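Local coordinates for short chain dehydrogenase (Rhodopseudomonas palustris, PDB 3H7A), which probably catalyses NAD(P)-dependent oxidation or reduction of a substrate not yet identified, as a Rossmann-fold member of the short-chain dehydrogenase family, at residues 4-16 and 24-38. Numbering follows the deposited sequence.
Sequences TPRNATVAVIGAG and AKKFAAEGFTVFAGR
The first beta-alpha-beta unit of the Rossmann fold brings strand 9-13 beside strand 33-38, the parallel pair that Val10 and Phe35 join near its middle (Phe35 N to Val10 O, 2.9 Å). The ladder runs from Thr33 N on Ala8 O to Gly37 N on Val12 O, and strand 84-89 flanks strand 9-13 on its other edge. Val10, Val12, Val34 and Ala36 turn to the sheet face that helix 18-29 covers; there Val12 CG2 meets Val34 CG1 at 3.8 Å. With Val10 CG1 anti to the backbone N (chi1 173°), CG2 is left beside that N and lies over one face of the Phe32 ring, toward its rim, also touching Phe27 CD1. Arg6 lies over the opposite face, CD 3.5 Å from the Phe32 ring centroid, and its extended chain carries the guanidinium on across the ring, planes 14° apart. Ala8 CB closes in at the ring edge. A Schellman motif with Gly31 at C-prime ends the helix and presents two carbonyls to Arg6: backbone N bonds Gly31 O, and NE bonds Glu30 O at 2.7 Å, near the guanidinium plane. Water links Arg6 NH2 to Glu30 O and OE1, and Lys26 NZ pairs with Glu30 OE2. Without the guanidinium, as with an alanine at Arg6, that face of Phe32 would probably lose its cover and Glu30 O its direct side-chain partner in this contact. Where strand 9-13 gives way to the glycine-rich turn, which in relatives binds the dinucleotide, Gly14 N (3.1 Å) and Ala15 N (2.8 Å) both donate to Gly37 O of the neighbouring strand, from opposite faces of its carbonyl plane.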
ATOM      1  N   THR B   4      -1.900  35.583  24.792  1.00 67.14           N
ATOM      2  CA  THR B   4      -3.396  35.587  24.740  1.00 70.01           C
ATOM      3  C   THR B   4      -3.951  34.155  24.685  1.00 68.23           C
ATOM      4  O   THR B   4      -3.571  33.371  23.806  1.00 66.98           O
ATOM      5  CB  THR B   4      -3.938  36.447  23.548  1.00 70.83           C
ATOM      6  OG1 THR B   4      -3.391  37.768  23.621  1.00 73.61           O
ATOM      7  CG2 THR B   4      -5.478  36.549  23.556  1.00 68.14           C
ATOM      8  N   PRO B   5      -4.835  33.807  25.648  1.00 66.36           N
ATOM      9  CA  PRO B   5      -5.535  32.522  25.670  1.00 61.14           C
ATOM     10  C   PRO B   5      -6.503  32.332  24.498  1.00 54.53           C
ATOM     11  O   PRO B   5      -7.257  33.247  24.154  1.00 54.13           O
ATOM     12  CB  PRO B   5      -6.324  32.580  26.987  1.00 62.16           C
ATOM     13  CG  PRO B   5      -6.478  34.018  27.282  1.00 64.09           C
ATOM     14  CD  PRO B   5      -5.197  34.633  26.818  1.00 67.00           C
ATOM     15  N   ARG B   6      -6.474  31.153  23.887  1.00 44.45           N
ATOM     16  CA  ARG B   6      -7.527  30.781  22.957  1.00 37.19           C
ATOM     17  C   ARG B   6      -8.742  30.383  23.767  1.00 32.73           C
ATOM     18  O   ARG B   6      -8.624  29.760  24.826  1.00 28.24           O
ATOM     19  CB  ARG B   6      -7.102  29.612  22.080  1.00 38.05           C
ATOM     20  CG  ARG B   6      -6.015  29.930  21.089  1.00 35.59           C
ATOM     21  CD  ARG B   6      -5.357  28.646  20.694  1.00 43.16           C
ATOM     22  NE  ARG B   6      -4.141  28.842  19.916  1.00 40.40           N
ATOM     23  CZ  ARG B   6      -4.092  28.832  18.591  1.00 38.37           C
ATOM     24  NH1 ARG B   6      -5.198  28.644  17.883  1.00 28.64           N
ATOM     25  NH2 ARG B   6      -2.935  29.007  17.975  1.00 35.44           N
ATOM     26  N   ASN B   7      -9.915  30.740  23.273  1.00 29.03           N
ATOM     27  CA  ASN B   7     -11.141  30.261  23.862  1.00 28.80           C
ATOM     28  C   ASN B   7     -11.474  28.888  23.271  1.00 30.70           C
ATOM     29  O   ASN B   7     -12.468  28.728  22.568  1.00 29.27           O
ATOM     30  CB  ASN B   7     -12.269  31.269  23.612  1.00 25.49           C
ATOM     31  CG  ASN B   7     -13.549  30.917  24.347  1.00 30.72           C
ATOM     32  OD1 ASN B   7     -14.643  31.240  23.883  1.00 37.37           O
ATOM     33  ND2 ASN B   7     -13.424  30.242  25.498  1.00 29.05           N
ATOM     34  N   ALA B   8     -10.630  27.900  23.561  1.00 30.05           N
ATOM     35  CA  ALA B   8     -10.728  26.585  22.932  1.00 28.20           C
ATOM     36  C   ALA B   8     -10.035  25.536  23.778  1.00 26.84           C
ATOM     37  O   ALA B   8      -9.069  25.837  24.503  1.00 21.24           O
ATOM     38  CB  ALA B   8     -10.102  26.611  21.554  1.00 33.49           C
ATOM     39  N   THR B   9     -10.527  24.307  23.684  1.00 21.66           N
ATOM     40  CA  THR B   9      -9.879  23.166  24.340  1.00 25.29           C
ATOM     41  C   THR B   9      -9.271  22.174  23.348  1.00 24.69           C
ATOM     42  O   THR B   9      -9.715  22.081  22.203  1.00 27.40           O
ATOM     43  CB  THR B   9     -10.823  22.400  25.285  1.00 23.92           C
ATOM     44  OG1 THR B   9     -12.052  22.117  24.608  1.00 24.54           O
ATOM     45  CG2 THR B   9     -11.108  23.218  26.529  1.00 29.72           C
ATOM     46  N   VAL B  10      -8.239  21.473  23.815  1.00 25.80           N
ATOM     47  CA  VAL B  10      -7.662  20.301  23.162  1.00 27.19           C
ATOM     48  C   VAL B  10      -7.784  19.093  24.098  1.00 29.06           C
ATOM     49  O   VAL B  10      -7.325  19.144  25.238  1.00 26.77           O
ATOM     50  CB  VAL B  10      -6.154  20.515  22.816  1.00 24.40           C
ATOM     51  CG1 VAL B  10      -5.519  19.228  22.291  1.00 25.87           C
ATOM     52  CG2 VAL B  10      -5.998  21.602  21.802  1.00 22.16           C
ATOM     53  N   ALA B  11      -8.404  18.011  23.629  1.00 24.23           N
ATOM     54  CA  ALA B  11      -8.470  16.796  24.431  1.00 21.17           C
ATOM     55  C   ALA B  11      -7.285  15.904  24.087  1.00 22.43           C
ATOM     56  O   ALA B  11      -7.111  15.529  22.937  1.00 26.21           O
ATOM     57  CB  ALA B  11      -9.768  16.075  24.191  1.00 19.87           C
ATOM     58  N   VAL B  12      -6.447  15.600  25.073  1.00 22.89           N
ATOM     59  CA  VAL B  12      -5.360  14.648  24.866  1.00 19.31           C
ATOM     60  C   VAL B  12      -5.763  13.366  25.593  1.00 21.05           C
ATOM     61  O   VAL B  12      -5.697  13.284  26.830  1.00 21.94           O
ATOM     62  CB  VAL B  12      -3.985  15.184  25.349  1.00 21.93           C
ATOM     63  CG1 VAL B  12      -2.904  14.117  25.217  1.00 17.79           C
ATOM     64  CG2 VAL B  12      -3.584  16.413  24.566  1.00 24.28           C
ATOM     65  N   ILE B  13      -6.260  12.396  24.830  1.00 24.42           N
ATOM     66  CA  ILE B  13      -6.669  11.119  25.399  1.00 17.85           C
ATOM     67  C   ILE B  13      -5.449  10.206  25.386  1.00 27.91           C
ATOM     68  O   ILE B  13      -5.055   9.695  24.344  1.00 24.35           O
ATOM     69  CB  ILE B  13      -7.910  10.519  24.677  1.00 23.01           C
ATOM     70  CG1 ILE B  13      -9.136  11.401  24.943  1.00 21.70           C
ATOM     71  CG2 ILE B  13      -8.188   9.102  25.169  1.00 22.05           C
ATOM     72  CD1 ILE B  13     -10.204  11.346  23.877  1.00 35.00           C
ATOM     73  N   GLY B  14      -4.824  10.060  26.555  1.00 30.44           N
ATOM     74  CA  GLY B  14      -3.593   9.287  26.692  1.00 26.13           C
ATOM     75  C   GLY B  14      -2.409  10.192  26.967  1.00 33.40           C
ATOM     76  O   GLY B  14      -1.427  10.211  26.205  1.00 31.52           O
ATOM     77  N   ALA B  15      -2.497  10.949  28.061  1.00 30.61           N
ATOM     78  CA  ALA B  15      -1.429  11.871  28.448  1.00 32.25           C
ATOM     79  C   ALA B  15      -0.494  11.273  29.503  1.00 33.80           C
ATOM     80  O   ALA B  15       0.240  11.997  30.178  1.00 36.61           O
ATOM     81  CB  ALA B  15      -2.019  13.181  28.921  1.00 25.33           C
ATOM     82  N   GLY B  16      -0.497   9.946  29.616  1.00 37.31           N
ATOM     83  CA  GLY B  16       0.302   9.253  30.624  1.00 44.05           C
ATOM     84  C   GLY B  16       1.728   8.883  30.252  1.00 47.53           C
ATOM     85  O   GLY B  16       2.534   8.578  31.130  1.00 51.75           O
ATOM     86  N   ALA B  24       0.561  17.581  25.222  1.00 28.20           N
ATOM     87  CA  ALA B  24      -0.157  18.478  26.125  1.00 28.26           C
ATOM     88  C   ALA B  24       0.636  19.770  26.323  1.00 24.05           C
ATOM     89  O   ALA B  24       0.077  20.853  26.163  1.00 29.87           O
ATOM     90  CB  ALA B  24      -0.437  17.786  27.458  1.00 24.75           C
ATOM     91  N   LYS B  25       1.937  19.644  26.610  1.00 28.53           N
ATOM     92  CA  LYS B  25       2.851  20.796  26.731  1.00 28.21           C
ATOM     93  C   LYS B  25       2.807  21.699  25.501  1.00 29.20           C
ATOM     94  O   LYS B  25       2.743  22.912  25.639  1.00 34.33           O
ATOM     95  CB  LYS B  25       4.311  20.355  26.980  1.00 25.03           C
ATOM     96  CG  LYS B  25       4.627  19.785  28.371  1.00 32.22           C
ATOM     97  CD  LYS B  25       6.147  19.530  28.531  1.00 31.27           C
ATOM     98  CE  LYS B  25       6.425  18.376  29.490  1.00 48.84           C
ATOM     99  NZ  LYS B  25       7.879  18.162  29.808  1.00 49.33           N
ATOM    100  N   LYS B  26       2.827  21.104  24.308  1.00 32.93           N
ATOM    101  CA  LYS B  26       2.835  21.864  23.047  1.00 31.13           C
ATOM    102  C   LYS B  26       1.548  22.643  22.799  1.00 30.75           C
ATOM    103  O   LYS B  26       1.594  23.834  22.491  1.00 27.42           O
ATOM    104  CB  LYS B  26       3.153  20.949  21.841  1.00 28.11           C
ATOM    105  CG  LYS B  26       3.184  21.641  20.462  1.00 32.80           C
ATOM    106  CD  LYS B  26       4.118  22.863  20.419  1.00 36.60           C
ATOM    107  CE  LYS B  26       4.706  23.060  19.037  1.00 39.15           C
ATOM    108  NZ  LYS B  26       4.982  24.488  18.736  1.00 35.71           N
ATOM    109  N   PHE B  27       0.406  21.978  22.929  1.00 26.90           N
ATOM    110  CA  PHE B  27      -0.856  22.651  22.683  1.00 26.21           C
ATOM    111  C   PHE B  27      -1.198  23.679  23.754  1.00 30.83           C
ATOM    112  O   PHE B  27      -1.820  24.696  23.442  1.00 30.11           O
ATOM    113  CB  PHE B  27      -1.977  21.646  22.429  1.00 24.32           C
ATOM    114  CG  PHE B  27      -1.920  21.055  21.049  1.00 26.47           C
ATOM    115  CD1 PHE B  27      -2.651  21.624  20.002  1.00 25.28           C
ATOM    116  CD2 PHE B  27      -1.091  19.967  20.778  1.00 22.71           C
ATOM    117  CE1 PHE B  27      -2.580  21.099  18.713  1.00 24.54           C
ATOM    118  CE2 PHE B  27      -1.010  19.435  19.499  1.00 31.68           C
ATOM    119  CZ  PHE B  27      -1.759  19.995  18.460  1.00 24.53           C
ATOM    120  N   ALA B  28      -0.748  23.439  24.990  1.00 27.55           N
ATOM    121  CA  ALA B  28      -0.898  24.424  26.058  1.00 31.86           C
ATOM    122  C   ALA B  28       0.015  25.621  25.823  1.00 30.04           C
ATOM    123  O   ALA B  28      -0.376  26.747  26.111  1.00 36.76           O
ATOM    124  CB  ALA B  28      -0.638  23.809  27.417  1.00 29.63           C
ATOM    125  N   ALA B  29       1.207  25.373  25.274  1.00 33.86           N
ATOM    126  CA  ALA B  29       2.177  26.432  24.942  1.00 35.10           C
ATOM    127  C   ALA B  29       1.669  27.321  23.817  1.00 33.97           C
ATOM    128  O   ALA B  29       2.053  28.479  23.713  1.00 36.20           O
ATOM    129  CB  ALA B  29       3.524  25.841  24.567  1.00 33.19           C
ATOM    130  N   GLU B  30       0.791  26.765  22.990  1.00 28.25           N
ATOM    131  CA  GLU B  30       0.194  27.487  21.888  1.00 29.16           C
ATOM    132  C   GLU B  30      -1.148  28.100  22.257  1.00 29.93           C
ATOM    133  O   GLU B  30      -1.868  28.582  21.388  1.00 31.50           O
ATOM    134  CB  GLU B  30       0.029  26.569  20.673  1.00 28.04           C
ATOM    135  CG  GLU B  30       1.347  25.986  20.134  1.00 34.38           C
ATOM    136  CD  GLU B  30       2.297  27.035  19.552  1.00 41.68           C
ATOM    137  OE1 GLU B  30       1.845  28.139  19.166  1.00 34.76           O
ATOM    138  OE2 GLU B  30       3.507  26.742  19.466  1.00 42.86           O
ATOM    139  N   GLY B  31      -1.493  28.068  23.539  1.00 31.80           N
ATOM    140  CA  GLY B  31      -2.634  28.835  24.028  1.00 25.50           C
ATOM    141  C   GLY B  31      -3.949  28.104  24.184  1.00 29.90           C
ATOM    142  O   GLY B  31      -4.968  28.731  24.445  1.00 31.05           O
ATOM    143  N   PHE B  32      -3.952  26.782  24.036  1.00 29.37           N
ATOM    144  CA  PHE B  32      -5.187  26.028  24.244  1.00 26.69           C
ATOM    145  C   PHE B  32      -5.300  25.611  25.708  1.00 28.57           C
ATOM    146  O   PHE B  32      -4.283  25.472  26.386  1.00 25.48           O
ATOM    147  CB  PHE B  32      -5.202  24.768  23.392  1.00 26.17           C
ATOM    148  CG  PHE B  32      -5.383  25.006  21.920  1.00 22.55           C
ATOM    149  CD1 PHE B  32      -6.662  25.113  21.371  1.00 24.14           C
ATOM    150  CD2 PHE B  32      -4.284  25.059  21.075  1.00 21.70           C
ATOM    151  CE1 PHE B  32      -6.838  25.300  19.998  1.00 25.63           C
ATOM    152  CE2 PHE B  32      -4.443  25.254  19.690  1.00 25.57           C
ATOM    153  CZ  PHE B  32      -5.724  25.364  19.155  1.00 26.16           C
ATOM    154  N   THR B  33      -6.525  25.399  26.201  1.00 20.88           N
ATOM    155  CA  THR B  33      -6.663  24.678  27.460  1.00 25.35           C
ATOM    156  C   THR B  33      -6.628  23.192  27.142  1.00 23.52           C
ATOM    157  O   THR B  33      -7.423  22.704  26.362  1.00 27.28           O
ATOM    158  CB  THR B  33      -7.959  25.013  28.224  1.00 24.95           C
ATOM    159  OG1 THR B  33      -7.962  26.400  28.583  1.00 27.40           O
ATOM    160  CG2 THR B  33      -8.073  24.170  29.495  1.00 15.04           C
ATOM    161  N   VAL B  34      -5.706  22.471  27.752  1.00 28.67           N
ATOM    162  CA  VAL B  34      -5.613  21.047  27.496  1.00 26.77           C
ATOM    163  C   VAL B  34      -6.389  20.274  28.553  1.00 25.37           C
ATOM    164  O   VAL B  34      -6.236  20.510  29.739  1.00 28.04           O
ATOM    165  CB  VAL B  34      -4.134  20.592  27.383  1.00 26.77           C
ATOM    166  CG1 VAL B  34      -4.025  19.055  27.288  1.00 28.32           C
ATOM    167  CG2 VAL B  34      -3.470  21.266  26.173  1.00 28.07           C
ATOM    168  N   PHE B  35      -7.270  19.400  28.094  1.00 23.69           N
ATOM    169  CA  PHE B  35      -7.874  18.374  28.917  1.00 22.81           C
ATOM    170  C   PHE B  35      -7.039  17.128  28.739  1.00 29.06           C
ATOM    171  O   PHE B  35      -6.990  16.550  27.658  1.00 32.99           O
ATOM    172  CB  PHE B  35      -9.348  18.155  28.522  1.00 24.91           C
ATOM    173  CG  PHE B  35     -10.290  19.067  29.261  1.00 23.82           C
ATOM    174  CD1 PHE B  35     -10.225  20.454  29.080  1.00 30.14           C
ATOM    175  CD2 PHE B  35     -11.197  18.552  30.189  1.00 31.25           C
ATOM    176  CE1 PHE B  35     -11.054  21.314  29.793  1.00 16.24           C
ATOM    177  CE2 PHE B  35     -12.046  19.404  30.904  1.00 29.08           C
ATOM    178  CZ  PHE B  35     -11.974  20.785  30.700  1.00 27.91           C
ATOM    179  N   ALA B  36      -6.354  16.743  29.803  1.00 24.12           N
ATOM    180  CA  ALA B  36      -5.417  15.652  29.751  1.00 23.92           C
ATOM    181  C   ALA B  36      -5.999  14.497  30.526  1.00 24.90           C
ATOM    182  O   ALA B  36      -6.410  14.658  31.675  1.00 26.19           O
ATOM    183  CB  ALA B  36      -4.090  16.095  30.355  1.00 20.14           C
ATOM    184  N   GLY B  37      -6.053  13.326  29.900  1.00 28.98           N
ATOM    185  CA  GLY B  37      -6.549  12.131  30.564  1.00 21.31           C
ATOM    186  C   GLY B  37      -5.547  10.992  30.562  1.00 28.92           C
ATOM    187  O   GLY B  37      -4.872  10.752  29.562  1.00 27.91           O
ATOM    188  N   ARG B  38      -5.420  10.321  31.703  1.00 28.19           N
ATOM    189  CA  ARG B  38      -4.704   9.047  31.804  1.00 31.21           C
ATOM    190  C   ARG B  38      -5.443   8.211  32.844  1.00 34.89           C
ATOM    191  O   ARG B  38      -6.288   8.752  33.553  1.00 34.96           O
ATOM    192  CB  ARG B  38      -3.230   9.261  32.173  1.00 30.84           C
ATOM    193  CG  ARG B  38      -2.986   9.714  33.595  1.00 31.70           C
ATOM    194  CD  ARG B  38      -1.511   9.892  33.884  1.00 32.32           C
ATOM    195  NE  ARG B  38      -0.794   8.627  34.000  1.00 40.04           N
ATOM    196  CZ  ARG B  38       0.529   8.527  34.113  1.00 45.51           C
ATOM    197  NH1 ARG B  38       1.296   9.611  34.112  1.00 38.82           N
ATOM    198  NH2 ARG B  38       1.089   7.339  34.223  1.00 45.08           N
TER
HETATM  199  O   HOH W   1      -0.439  29.447  18.689  1.00 27.59           O
HETATM  200  O   HOH W   2      -9.861  27.270  26.963  1.00 33.15           O